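Local coordinates for agmatinase (Deinococcus radiodurans, PDB 1WOH), which catalyses the manganese-dependent hydrolysis of agmatine to putrescine and urea, as a member of the arginase (ureohydrolase) family, at the interface of chains A and B and the interface of chains A and C. Coordinates in Å, arbitrary orientation; residue numbers count along the deposited sequence, not the author numbering. Chains: chain A/B/C, agmatinase.

Contact 1: the interface of chains A and B. Residues chain A 236-237, 282, 284; chain B 235-236, 239, 284.
A:Arg284 lies against the B:Pro235–B:Pro239 loop of the neighbouring subunit, in an interface between like chains that is not an exact two-fold. The tight part is carried by its extended chain: the CD methylene of A:Arg284 rests 3.5 Å from the carbonyl O of B:Pro235, and the ring carbon CB of B:Pro239 lies alongside NH1 of A:Arg284, also at 3.5 Å. Next to the arginine tip, the methyl CB of B:Ala236 touches the carbonyl O of A:Ala236 at 3.2 Å. That oxygen is held in turn by NH2 of A:Arg284 at 2.8 Å, in the guanidinium plane and nearly straight (167° at H). In A:Arg284 a chi1 of 72°, followed by an extended chain, carries the guanidinium to where NH1 donates, somewhat out of plane, to A:Thr282 OG1. The looser side begins where the two copies of Arg284 meet tip to tip, NH2 of A:Arg284 3.5 Å from NH2 of B:Arg284, their planes turned 70° apart. B:Arg284 grips its own B:Ala236 O side-on through NE and NH2, and such carbonyl partners probably soften the repulsion between the like charges. Water 1 lies at the edge of both guanidinium groups in long contacts. At the opposite end of the patch, beside the base of A:Arg284, water 2 joins the two backbones, 2.9 Å from A:Thr282 O and 2.9 Å from B:Pro239 O.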
ATOM      1  N   ALA A 236       5.253 -15.234   8.162  1.00  8.07           N
ATOM      2  CA  ALA A 236       4.073 -15.455   7.337  1.00  8.32           C
ATOM      3  C   ALA A 236       2.857 -15.124   8.193  1.00  9.71           C
ATOM      4  O   ALA A 236       1.849 -14.636   7.696  1.00 10.54           O
ATOM      5  CB  ALA A 236       4.011 -16.910   6.863  1.00  9.28           C
ATOM      6  N   VAL A 237       2.977 -15.378   9.493  1.00  9.10           N
ATOM      7  CA  VAL A 237       1.890 -15.113  10.429  1.00 10.57           C
ATOM      8  C   VAL A 237       1.881 -13.652  10.874  1.00 10.14           C
ATOM      9  O   VAL A 237       0.856 -12.977  10.785  1.00 10.66           O
ATOM     10  CB  VAL A 237       2.010 -16.021  11.665  1.00 11.15           C
ATOM     11  CG1 VAL A 237       0.872 -15.745  12.635  1.00 11.65           C
ATOM     12  CG2 VAL A 237       2.000 -17.486  11.221  1.00 11.15           C
ATOM     13  N   THR A 282      -2.101  -5.575   5.803  1.00 12.52           N
ATOM     14  CA  THR A 282      -3.271  -6.438   5.953  1.00 10.45           C
ATOM     15  C   THR A 282      -3.841  -6.259   7.348  1.00 11.31           C
ATOM     16  O   THR A 282      -4.991  -6.616   7.613  1.00 11.02           O
ATOM     17  CB  THR A 282      -2.926  -7.937   5.782  1.00 10.74           C
ATOM     18  OG1 THR A 282      -2.214  -8.401   6.939  1.00 10.29           O
ATOM     19  CG2 THR A 282      -2.085  -8.156   4.527  1.00 10.30           C
ATOM     20  N   ARG A 284      -3.219  -7.912   9.929  1.00 11.44           N
ATOM     21  CA  ARG A 284      -3.322  -9.129  10.736  1.00 10.37           C
ATOM     22  C   ARG A 284      -2.295  -9.185  11.865  1.00 11.04           C
ATOM     23  O   ARG A 284      -2.536  -9.816  12.895  1.00 10.62           O
ATOM     24  CB  ARG A 284      -3.196 -10.385   9.868  1.00  9.11           C
ATOM     25  CG  ARG A 284      -1.805 -10.696   9.313  1.00 11.11           C
ATOM     26  CD  ARG A 284      -1.892 -12.037   8.582  1.00 10.38           C
ATOM     27  NE  ARG A 284      -0.647 -12.457   7.951  1.00  9.87           N
ATOM     28  CZ  ARG A 284      -0.106 -11.881   6.881  1.00  7.95           C
ATOM     29  NH1 ARG A 284      -0.691 -10.835   6.311  1.00  8.66           N
ATOM     30  NH2 ARG A 284       0.998 -12.383   6.357  1.00  9.39           N
TER
ATOM     31  N   PRO B 235      -4.995 -16.926   8.418  1.00 11.43           N
ATOM     32  CA  PRO B 235      -4.763 -15.565   7.922  1.00  9.43           C
ATOM     33  C   PRO B 235      -3.433 -15.396   7.192  1.00 10.22           C
ATOM     34  O   PRO B 235      -3.264 -14.452   6.420  1.00 10.77           O
ATOM     35  CB  PRO B 235      -4.829 -14.708   9.185  1.00 10.82           C
ATOM     36  CG  PRO B 235      -5.653 -15.508  10.125  1.00 13.60           C
ATOM     37  CD  PRO B 235      -5.220 -16.926   9.873  1.00 10.19           C
ATOM     38  N   ALA B 236      -2.482 -16.292   7.444  1.00 10.32           N
ATOM     39  CA  ALA B 236      -1.195 -16.202   6.757  1.00  9.91           C
ATOM     40  C   ALA B 236      -1.442 -16.597   5.309  1.00 11.22           C
ATOM     41  O   ALA B 236      -0.815 -16.081   4.380  1.00 10.62           O
ATOM     42  CB  ALA B 236      -0.186 -17.148   7.402  1.00 12.51           C
ATOM     43  N   PRO B 239      -5.012 -13.532   4.065  1.00 10.94           N
ATOM     44  CA  PRO B 239      -5.149 -12.380   4.956  1.00 10.74           C
ATOM     45  C   PRO B 239      -6.275 -11.426   4.577  1.00  9.99           C
ATOM     46  O   PRO B 239      -6.738 -10.643   5.409  1.00 10.87           O
ATOM     47  CB  PRO B 239      -3.771 -11.728   4.880  1.00 10.61           C
ATOM     48  CG  PRO B 239      -3.383 -11.978   3.451  1.00 11.01           C
ATOM     49  CD  PRO B 239      -3.788 -13.433   3.249  1.00 11.18           C
ATOM     50  N   ARG B 284      -2.801 -12.461  -3.189  1.00  9.39           N
ATOM     51  CA  ARG B 284      -2.843 -13.924  -3.117  1.00 10.30           C
ATOM     52  C   ARG B 284      -4.181 -14.442  -2.605  1.00 11.31           C
ATOM     53  O   ARG B 284      -4.586 -15.563  -2.928  1.00 12.53           O
ATOM     54  CB  ARG B 284      -1.706 -14.482  -2.245  1.00  9.20           C
ATOM     55  CG  ARG B 284      -1.836 -14.273  -0.737  1.00  9.62           C
ATOM     56  CD  ARG B 284      -0.666 -14.967  -0.042  1.00 10.88           C
ATOM     57  NE  ARG B 284      -0.625 -14.781   1.407  1.00 10.83           N
ATOM     58  CZ  ARG B 284      -0.294 -13.643   2.016  1.00 10.63           C
ATOM     59  NH1 ARG B 284       0.026 -12.558   1.310  1.00  9.04           N
ATOM     60  NH2 ARG B 284      -0.245 -13.603   3.336  1.00  9.23           N
TER
HETATM   61  O   HOH W   1       1.138 -10.541   3.620  1.00  1.19           O
HETATM   62  O   HOH W   2      -5.898  -9.321   7.822  1.00  8.48           O

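Contact 2: the interface of chains A and B. Residues chain A 74, 291, 294-295; chain B 183-184, 245-246.
B:Leu184 pushes its forked tip against helix 284-302 of chain A, forming the apolar centre of this arginase-family subunit interface. Branch CD1 meets the CG methylene of A:Arg291 at 3.7 Å, while CD2 lies 3.8 Å from the carboxylate carbon CD of A:Glu295, one turn further along the helix. With CG anti to its backbone N (chi1 -177°), A:Arg291 passes obliquely over the leucine and brings its guanidinium between two parts of chain B. Ring carbon CG of B:Pro246 covers one face near the rim, and the backbone N of B:Leu184 lies farther off over the opposite one. At the polar rim NE and NH2 of A:Arg291 close side-on upon a single oxygen, A:Glu295 OE2, the NH2 bond being 3.0 Å. From the other end NH1 of A:Arg291 makes a salt bridge of 3.0 Å to B:Glu245 OE2, on its anti side and 28° out of the carboxylate plane. A methionine in place of A:Arg291 would probably leave B:Glu245 without its partner across the interface and A:Glu295 free to turn. Waters complete the rim: water 4 spans NH1 of A:Arg291 and B:Pro246 O, water 5 spans NH2 and B:Gly183 N, and water 3 bridges A:Arg74 NH2 to B:Leu184 O.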
ATOM      1  N   ARG A  74     -13.770 -16.817  30.730  1.00 23.16           N
ATOM      2  CA  ARG A  74     -12.478 -16.451  31.301  1.00 22.20           C
ATOM      3  C   ARG A  74     -12.398 -14.939  31.453  1.00 21.41           C
ATOM      4  O   ARG A  74     -13.004 -14.199  30.681  1.00 21.93           O
ATOM      5  CB  ARG A  74     -11.337 -16.980  30.426  1.00 21.32           C
ATOM      6  CG  ARG A  74     -11.135 -18.490  30.556  1.00 22.12           C
ATOM      7  CD  ARG A  74      -9.915 -18.976  29.806  1.00 21.59           C
ATOM      8  NE  ARG A  74     -10.048 -18.791  28.367  1.00 23.12           N
ATOM      9  CZ  ARG A  74      -9.119 -19.138  27.480  1.00 22.81           C
ATOM     10  NH1 ARG A  74      -7.984 -19.693  27.889  1.00 22.71           N
ATOM     11  NH2 ARG A  74      -9.328 -18.932  26.186  1.00 22.10           N
ATOM     12  N   ARG A 291      -4.709 -10.135  20.297  1.00 12.99           N
ATOM     13  CA  ARG A 291      -5.394 -11.321  20.797  1.00 13.03           C
ATOM     14  C   ARG A 291      -4.449 -12.147  21.663  1.00 12.61           C
ATOM     15  O   ARG A 291      -4.852 -12.699  22.688  1.00 11.60           O
ATOM     16  CB  ARG A 291      -5.910 -12.195  19.650  1.00 15.57           C
ATOM     17  CG  ARG A 291      -6.678 -13.397  20.181  1.00 17.20           C
ATOM     18  CD  ARG A 291      -6.946 -14.458  19.141  1.00 21.49           C
ATOM     19  NE  ARG A 291      -6.809 -15.779  19.750  1.00 21.66           N
ATOM     20  CZ  ARG A 291      -7.326 -16.896  19.255  1.00 21.62           C
ATOM     21  NH1 ARG A 291      -8.034 -16.866  18.134  1.00 22.67           N
ATOM     22  NH2 ARG A 291      -7.114 -18.049  19.876  1.00 22.11           N
ATOM     23  N   MET A 294      -4.442 -10.741  25.073  1.00 11.55           N
ATOM     24  CA  MET A 294      -5.684 -11.052  25.771  1.00 13.56           C
ATOM     25  C   MET A 294      -5.798 -12.533  26.122  1.00 12.45           C
ATOM     26  O   MET A 294      -6.267 -12.879  27.210  1.00 15.49           O
ATOM     27  CB  MET A 294      -6.907 -10.624  24.941  1.00 13.20           C
ATOM     28  CG  MET A 294      -7.080  -9.110  24.783  1.00 15.51           C
ATOM     29  SD  MET A 294      -6.874  -8.161  26.301  1.00 19.40           S
ATOM     30  CE  MET A 294      -8.338  -8.718  27.256  1.00 17.63           C
ATOM     31  N   GLU A 295      -5.379 -13.406  25.212  1.00 11.77           N
ATOM     32  CA  GLU A 295      -5.449 -14.832  25.491  1.00 13.07           C
ATOM     33  C   GLU A 295      -4.448 -15.186  26.583  1.00 14.12           C
ATOM     34  O   GLU A 295      -4.724 -16.024  27.445  1.00 15.32           O
ATOM     35  CB  GLU A 295      -5.169 -15.663  24.237  1.00 13.49           C
ATOM     36  CG  GLU A 295      -5.306 -17.170  24.486  1.00 15.71           C
ATOM     37  CD  GLU A 295      -5.329 -17.988  23.209  1.00 15.16           C
ATOM     38  OE1 GLU A 295      -5.396 -19.231  23.298  1.00 17.09           O
ATOM     39  OE2 GLU A 295      -5.280 -17.392  22.117  1.00 15.24           O
TER
ATOM     40  N   GLY B 183     -11.217 -19.229  17.990  1.00 16.28           N
ATOM     41  CA  GLY B 183     -11.352 -17.874  18.486  1.00 16.79           C
ATOM     42  C   GLY B 183     -11.612 -17.852  19.977  1.00 17.68           C
ATOM     43  O   GLY B 183     -11.908 -18.889  20.573  1.00 19.93           O
ATOM     44  N   LEU B 184     -11.502 -16.675  20.583  1.00 16.78           N
ATOM     45  CA  LEU B 184     -11.717 -16.541  22.021  1.00 19.23           C
ATOM     46  C   LEU B 184     -13.177 -16.391  22.411  1.00 19.28           C
ATOM     47  O   LEU B 184     -13.538 -16.649  23.555  1.00 20.27           O
ATOM     48  CB  LEU B 184     -10.950 -15.338  22.569  1.00 19.49           C
ATOM     49  CG  LEU B 184      -9.428 -15.371  22.473  1.00 20.50           C
ATOM     50  CD1 LEU B 184      -8.855 -14.101  23.093  1.00 22.12           C
ATOM     51  CD2 LEU B 184      -8.900 -16.602  23.187  1.00 21.29           C
ATOM     52  N   GLU B 245      -8.688 -14.865  12.184  1.00 14.62           N
ATOM     53  CA  GLU B 245      -8.474 -15.591  13.425  1.00 15.10           C
ATOM     54  C   GLU B 245      -7.262 -16.479  13.182  1.00 11.20           C
ATOM     55  O   GLU B 245      -7.205 -17.197  12.185  1.00 11.07           O
ATOM     56  CB  GLU B 245      -9.701 -16.453  13.742  1.00 17.49           C
ATOM     57  CG  GLU B 245      -9.994 -16.574  15.214  1.00 24.75           C
ATOM     58  CD  GLU B 245     -10.306 -15.231  15.843  1.00 26.01           C
ATOM     59  OE1 GLU B 245     -11.365 -14.651  15.526  1.00 29.07           O
ATOM     60  OE2 GLU B 245      -9.483 -14.753  16.648  1.00 28.43           O
ATOM     61  N   PRO B 246      -6.270 -16.444  14.087  1.00 10.84           N
ATOM     62  CA  PRO B 246      -5.077 -17.274  13.897  1.00 11.11           C
ATOM     63  C   PRO B 246      -5.332 -18.776  13.893  1.00 10.23           C
ATOM     64  O   PRO B 246      -6.378 -19.242  14.363  1.00 12.54           O
ATOM     65  CB  PRO B 246      -4.179 -16.857  15.061  1.00 10.60           C
ATOM     66  CG  PRO B 246      -5.167 -16.512  16.138  1.00 11.32           C
ATOM     67  CD  PRO B 246      -6.230 -15.739  15.380  1.00 11.10           C
TER
HETATM   68  O   HOH W   3     -12.160 -18.428  25.136  1.00 19.02           O
HETATM   69  O   HOH W   4      -7.892 -19.154  16.683  1.00 27.85           O
HETATM   70  O   HOH W   5      -8.723 -20.391  19.176  1.00 36.50           O

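Contact 3: the interface of chains A and C. Residues chain A 42-47; chain C 39, 46, 49-50.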
ATOM      1  N   LEU A  42      16.077   0.664  17.308  1.00 12.43           N
ATOM      2  CA  LEU A  42      16.196  -0.476  16.408  1.00 13.16           C
ATOM      3  C   LEU A  42      17.192  -0.165  15.285  1.00 13.21           C
ATOM      4  O   LEU A  42      17.443   0.996  14.957  1.00 11.34           O
ATOM      5  CB  LEU A  42      14.823  -0.866  15.850  1.00 16.03           C
ATOM      6  CG  LEU A  42      13.991   0.214  15.173  1.00 17.50           C
ATOM      7  CD1 LEU A  42      14.394   0.336  13.708  1.00 18.00           C
ATOM      8  CD2 LEU A  42      12.523  -0.157  15.276  1.00 18.73           C
ATOM      9  N   GLY A  43      17.768  -1.202  14.698  1.00 12.53           N
ATOM     10  CA  GLY A  43      18.753  -0.971  13.657  1.00 11.42           C
ATOM     11  C   GLY A  43      18.303  -1.038  12.214  1.00 13.17           C
ATOM     12  O   GLY A  43      19.098  -0.755  11.320  1.00 16.06           O
ATOM     13  N   PHE A  44      17.045  -1.382  11.962  1.00 10.08           N
ATOM     14  CA  PHE A  44      16.600  -1.498  10.582  1.00 10.04           C
ATOM     15  C   PHE A  44      15.378  -0.640  10.199  1.00 10.94           C
ATOM     16  O   PHE A  44      15.512   0.550   9.892  1.00 11.02           O
ATOM     17  CB  PHE A  44      16.350  -2.990  10.287  1.00 10.83           C
ATOM     18  CG  PHE A  44      16.147  -3.323   8.828  1.00 12.16           C
ATOM     19  CD1 PHE A  44      15.530  -4.522   8.471  1.00 13.13           C
ATOM     20  CD2 PHE A  44      16.559  -2.457   7.818  1.00 12.41           C
ATOM     21  CE1 PHE A  44      15.321  -4.850   7.134  1.00 12.67           C
ATOM     22  CE2 PHE A  44      16.353  -2.778   6.472  1.00 14.10           C
ATOM     23  CZ  PHE A  44      15.730  -3.978   6.131  1.00 13.95           C
ATOM     24  N   ARG A  45      14.187  -1.233  10.235  1.00 10.37           N
ATOM     25  CA  ARG A  45      12.962  -0.535   9.823  1.00  8.57           C
ATOM     26  C   ARG A  45      12.076  -0.004  10.962  1.00  9.15           C
ATOM     27  O   ARG A  45      11.506  -0.776  11.722  1.00  9.91           O
ATOM     28  CB  ARG A  45      12.140  -1.480   8.927  1.00 10.13           C
ATOM     29  CG  ARG A  45      12.918  -1.987   7.713  1.00  9.53           C
ATOM     30  CD  ARG A  45      12.073  -2.894   6.821  1.00 10.39           C
ATOM     31  NE  ARG A  45      11.677  -4.128   7.488  1.00  9.10           N
ATOM     32  CZ  ARG A  45      10.826  -5.010   6.965  1.00 10.11           C
ATOM     33  NH1 ARG A  45      10.291  -4.788   5.769  1.00  9.34           N
ATOM     34  NH2 ARG A  45      10.497  -6.104   7.642  1.00  9.11           N
ATOM     35  N   PRO A  46      11.921   1.331  11.063  1.00 10.14           N
ATOM     36  CA  PRO A  46      11.103   1.953  12.113  1.00 10.07           C
ATOM     37  C   PRO A  46       9.610   1.715  11.941  1.00 11.41           C
ATOM     38  O   PRO A  46       9.156   1.263  10.889  1.00  9.97           O
ATOM     39  CB  PRO A  46      11.425   3.449  11.989  1.00 12.04           C
ATOM     40  CG  PRO A  46      12.560   3.537  11.008  1.00 13.42           C
ATOM     41  CD  PRO A  46      12.405   2.346  10.117  1.00 11.16           C
ATOM     42  N   GLY A  47       8.849   2.037  12.982  1.00  9.70           N
ATOM     43  CA  GLY A  47       7.409   1.875  12.917  1.00 11.97           C
ATOM     44  C   GLY A  47       6.810   1.393  14.219  1.00 10.29           C
ATOM     45  O   GLY A  47       5.617   1.585  14.469  1.00  9.65           O
TER
ATOM     46  N   ASP C  39      17.182   9.536  10.927  1.00 11.96           N
ATOM     47  CA  ASP C  39      15.849  10.101  11.110  1.00 11.62           C
ATOM     48  C   ASP C  39      15.287   9.934  12.518  1.00 11.74           C
ATOM     49  O   ASP C  39      14.078  10.085  12.726  1.00 13.28           O
ATOM     50  CB  ASP C  39      14.853   9.527  10.082  1.00 10.54           C
ATOM     51  CG  ASP C  39      14.539   8.061  10.308  1.00 12.57           C
ATOM     52  OD1 ASP C  39      14.941   7.506  11.357  1.00 13.65           O
ATOM     53  OD2 ASP C  39      13.866   7.468   9.430  1.00 11.83           O
ATOM     54  N   PRO C  46       8.627   8.451  10.956  1.00 10.12           N
ATOM     55  CA  PRO C  46       9.968   8.128  10.456  1.00 11.23           C
ATOM     56  C   PRO C  46       9.922   7.649   9.011  1.00 11.51           C
ATOM     57  O   PRO C  46       8.844   7.432   8.453  1.00 11.89           O
ATOM     58  CB  PRO C  46      10.444   7.043  11.417  1.00 10.94           C
ATOM     59  CG  PRO C  46       9.176   6.333  11.756  1.00 12.94           C
ATOM     60  CD  PRO C  46       8.192   7.467  11.962  1.00 11.30           C
ATOM     61  N   ARG C  49      15.253   7.966   6.863  1.00  9.18           N
ATOM     62  CA  ARG C  49      16.520   7.237   6.828  1.00  9.05           C
ATOM     63  C   ARG C  49      16.664   6.511   5.496  1.00  9.06           C
ATOM     64  O   ARG C  49      17.770   6.201   5.069  1.00  9.03           O
ATOM     65  CB  ARG C  49      16.597   6.214   7.963  1.00 12.25           C
ATOM     66  CG  ARG C  49      15.487   5.186   7.930  1.00 14.37           C
ATOM     67  CD  ARG C  49      14.986   4.975   9.343  1.00 23.42           C
ATOM     68  NE  ARG C  49      15.641   3.862   9.999  1.00 24.54           N
ATOM     69  CZ  ARG C  49      15.857   3.782  11.308  1.00 22.99           C
ATOM     70  NH1 ARG C  49      15.483   4.764  12.121  1.00 24.48           N
ATOM     71  NH2 ARG C  49      16.416   2.690  11.803  1.00 22.40           N
ATOM     72  N   PHE C  50      15.534   6.266   4.840  1.00  7.90           N
ATOM     73  CA  PHE C  50      15.511   5.563   3.557  1.00 10.72           C
ATOM     74  C   PHE C  50      15.604   6.509   2.355  1.00  9.84           C
ATOM     75  O   PHE C  50      15.691   6.059   1.211  1.00  9.48           O
ATOM     76  CB  PHE C  50      14.211   4.750   3.427  1.00 12.48           C
ATOM     77  CG  PHE C  50      13.962   3.791   4.565  1.00 16.31           C
ATOM     78  CD1 PHE C  50      14.903   2.833   4.906  1.00 18.15           C
ATOM     79  CD2 PHE C  50      12.761   3.832   5.272  1.00 20.57           C
ATOM     80  CE1 PHE C  50      14.658   1.916   5.939  1.00 19.47           C
ATOM     81  CE2 PHE C  50      12.502   2.925   6.306  1.00 19.41           C
ATOM     82  CZ  PHE C  50      13.453   1.966   6.637  1.00 21.42           C
TER
HETATM   83  O   HOH W   6      15.776   3.311  14.873  1.00 16.10           O
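Two-fold symmetric pairing of chains A and C, built here from the loop at Pro46 and the 3-10 helix 48-50 that follows it, probably ties subunits together in the six-chain assembly of this arginase-family enzyme. A:Pro46 is the wedge. Its CB packs on ring carbon CG of C:Pro46 at 3.7 Å, proline against proline, and its CG points at one face of the C:Arg49 guanidinium, offset toward the rim and 3.3 Å from CZ. The ring's CD meets the tip of C:Phe50, CZ, at 3.7 Å, the two side chains sliding past each other in opposite directions. CG of C:Arg49 lies over the centre of the C:Phe50 ring; beyond it the chain bends at chi2 and chi3 (chi3 -94°), turning the guanidinium toward A:Pro46 and the carbonyl O of A:Phe44. NH2 of C:Arg49 reaches that oxygen at 3.0 Å, a weak and angled hydrogen bond, and NE adds another weak, longer one. On its own side the arginine is positioned by C:Asp39: NH1 of C:Arg49 bonds OD1 on the syn side at 2.9 Å, while its backbone N donates to OD2 from above the carboxylate plane. Water 6, at the guanidinium edge, bridges NH1 and NH2 of C:Arg49 to A:Leu42 O, 2.9 Å from that oxygen.

Contacts 1 and 2 belong to the same A–B interface, the centres of their C-alpha atoms about 16 Å apart, and both use helix 284-302 of chain A: its first residue serves contact 1, later turns serve contact 2. In chain B both draw on the stretch 235-246, which follows B:Asp229 and B:Asp231, manganese ligands of the active site, so subunit packing may help steady the segment beyond the metal site. Contact 3, about 23 Å from contact 1 and 31 Å from contact 2, uses residues 39-50 and a different, two-fold pairing. Together the two interface types could let six subunits close into the deposited assembly.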